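Local coordinates for protein beta carbonic anhydrase (Burkholderia pseudomallei, PDB 6YJN) that probably catalyses the reversible hydration of carbon dioxide to hydrogencarbonate and a proton, using one zinc ion bound in each subunit, at residues 71-76 with 157-162. Numbering follows the deposited sequence.
Sequences ANVVVH and IEQVVN
Two side-chain amides, Q159 and N162, one turn apart on helix 145-165, together grip both polar backbone atoms of V74, a worked example of a helix holding an irregular loop through its backbone. The Q159 chain leaves with CG beside its own backbone N (chi1 -69°) and bends at chi2, so that CG lies against the carbonyl oxygen of N72 and OE1 turns to the loop. There OE1 accepts the amide hydrogen of V74 on a lone pair in the carbonyl plane, OE1 to V74 N being modelled at 2.4 Å. In return N162 gives an N-H from ND2 to V74 O, also 2.4 Å away and nearly along the C=O axis, though the bond itself is less straight (138° at the hydrogen). No strength should be read into either short distance at 2.7 Å resolution. Apolar parts close in around this pair: V73 CG1 lies 3.4 Å from Q159 OE1, while CG1 of V74 runs alongside N162 CB at 3.7 Å.

H76 meets the helix more sparingly. Its ring crosses the N162 side chain at about a right angle, and CE1 approaches N162 OD1 obliquely at 3.4 Å; its NE2 is hydrogen-bonded to OD2 of D129 of the second subunit, whose H125 and H126 also meet the ring. The open side is that of N162, which is partly exposed, whereas the loop residues are buried. At the other end, the N72 side chain lies about 5 Å from the bound zinc. The arrangement thus fastens to helix 145-165 the loop following strand 64-69, which runs from the zinc site to the subunit interface of a beta-class carbonic anhydrase.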
loop_
_atom_site.group_PDB
_atom_site.type_symbol
_atom_site.label_atom_id
_atom_site.label_comp_id
_atom_site.label_asym_id
_atom_site.label_seq_id
_atom_site.Cartn_x
_atom_site.Cartn_y
_atom_site.Cartn_z
ATOM N N ALA A 71 -8.260 -10.958 8.143
ATOM C CA ALA A 71 -8.948 -11.883 7.253
ATOM C C ALA A 71 -7.976 -12.553 6.290
ATOM O O ALA A 71 -8.400 -13.072 5.254
ATOM C CB ALA A 71 -10.076 -11.205 6.520
ATOM N N ASN A 72 -6.680 -12.553 6.640
ATOM C CA ASN A 72 -5.691 -13.253 5.832
ATOM C C ASN A 72 -5.929 -12.950 4.350
ATOM O O ASN A 72 -6.183 -13.843 3.554
ATOM C CB ASN A 72 -5.687 -14.761 6.102
ATOM C CG ASN A 72 -7.061 -15.400 6.016
ATOM O OD1 ASN A 72 -7.687 -15.654 7.045
ATOM N ND2 ASN A 72 -7.546 -15.645 4.805
ATOM N N VAL A 73 -5.863 -11.667 3.997
ATOM C CA VAL A 73 -6.095 -11.211 2.642
ATOM C C VAL A 73 -4.730 -10.981 2.002
ATOM O O VAL A 73 -3.848 -10.355 2.599
ATOM C CB VAL A 73 -6.920 -9.903 2.660
ATOM C CG1 VAL A 73 -7.255 -9.391 1.271
ATOM C CG2 VAL A 73 -8.179 -10.008 3.511
ATOM N N VAL A 74 -4.572 -11.488 0.778
ATOM C CA VAL A 74 -3.403 -11.183 -0.032
ATOM C C VAL A 74 -3.844 -10.250 -1.156
ATOM O O VAL A 74 -4.482 -10.704 -2.107
ATOM C CB VAL A 74 -2.738 -12.468 -0.573
ATOM C CG1 VAL A 74 -1.637 -12.184 -1.578
ATOM C CG2 VAL A 74 -2.218 -13.357 0.547
ATOM N N VAL A 75 -3.530 -8.953 -1.011
ATOM C CA VAL A 75 -3.750 -7.967 -2.060
ATOM C C VAL A 75 -2.586 -8.024 -3.059
ATOM O O VAL A 75 -1.416 -8.080 -2.671
ATOM C CB VAL A 75 -3.972 -6.551 -1.491
ATOM C CG1 VAL A 75 -4.149 -5.502 -2.572
ATOM C CG2 VAL A 75 -5.142 -6.501 -0.536
ATOM N N HIS A 76 -2.940 -8.045 -4.353
ATOM C CA HIS A 76 -1.997 -8.079 -5.456
ATOM C C HIS A 76 -0.887 -7.058 -5.221
ATOM O O HIS A 76 0.261 -7.276 -5.601
ATOM C CB HIS A 76 -2.725 -7.687 -6.742
ATOM C CG HIS A 76 -3.687 -8.703 -7.238
ATOM N ND1 HIS A 76 -3.405 -10.050 -7.230
ATOM C CD2 HIS A 76 -4.900 -8.571 -7.821
ATOM C CE1 HIS A 76 -4.427 -10.708 -7.755
ATOM N NE2 HIS A 76 -5.361 -9.820 -8.135
ATOM N N ILE A 157 -9.106 -19.774 -0.596
ATOM C CA ILE A 157 -8.723 -20.285 -1.905
ATOM C C ILE A 157 -8.307 -19.119 -2.803
ATOM O O ILE A 157 -7.263 -19.157 -3.458
ATOM C CB ILE A 157 -9.878 -21.098 -2.527
ATOM C CG1 ILE A 157 -10.041 -22.465 -1.851
ATOM C CG2 ILE A 157 -9.701 -21.219 -4.035
ATOM C CD1 ILE A 157 -11.461 -22.798 -1.430
ATOM N N GLU A 158 -9.169 -18.101 -2.848
ATOM C CA GLU A 158 -8.936 -16.948 -3.681
ATOM C C GLU A 158 -7.582 -16.377 -3.279
ATOM O O GLU A 158 -6.689 -16.259 -4.107
ATOM C CB GLU A 158 -10.082 -15.964 -3.477
ATOM N N GLN A 159 -7.409 -16.094 -1.983
ATOM C CA GLN A 159 -6.162 -15.524 -1.504
ATOM C C GLN A 159 -4.990 -16.315 -2.074
ATOM O O GLN A 159 -4.004 -15.735 -2.522
ATOM C CB GLN A 159 -6.130 -15.504 0.024
ATOM C CG GLN A 159 -7.110 -14.513 0.629
ATOM C CD GLN A 159 -7.312 -13.294 -0.235
ATOM O OE1 GLN A 159 -6.511 -12.363 -0.236
ATOM N NE2 GLN A 159 -8.399 -13.295 -0.984
ATOM N N VAL A 160 -5.114 -17.646 -2.051
ATOM C CA VAL A 160 -4.087 -18.496 -2.623
ATOM C C VAL A 160 -3.895 -18.175 -4.106
ATOM O O VAL A 160 -2.758 -17.998 -4.547
ATOM C CB VAL A 160 -4.366 -19.981 -2.342
ATOM C CG1 VAL A 160 -3.858 -20.892 -3.440
ATOM C CG2 VAL A 160 -3.761 -20.390 -1.014
ATOM N N VAL A 161 -4.990 -18.054 -4.873
ATOM C CA VAL A 161 -4.856 -17.669 -6.275
ATOM C C VAL A 161 -3.964 -16.424 -6.360
ATOM O O VAL A 161 -3.115 -16.321 -7.238
ATOM C CB VAL A 161 -6.204 -17.528 -7.024
ATOM N N ASN A 162 -4.113 -15.522 -5.384
ATOM C CA ASN A 162 -3.413 -14.247 -5.346
ATOM C C ASN A 162 -1.908 -14.469 -5.200
ATOM O O ASN A 162 -1.116 -13.889 -5.941
ATOM C CB ASN A 162 -3.962 -13.340 -4.239
ATOM C CG ASN A 162 -5.305 -12.729 -4.573
ATOM O OD1 ASN A 162 -5.842 -12.947 -5.659
ATOM N ND2 ASN A 162 -5.852 -11.955 -3.650
#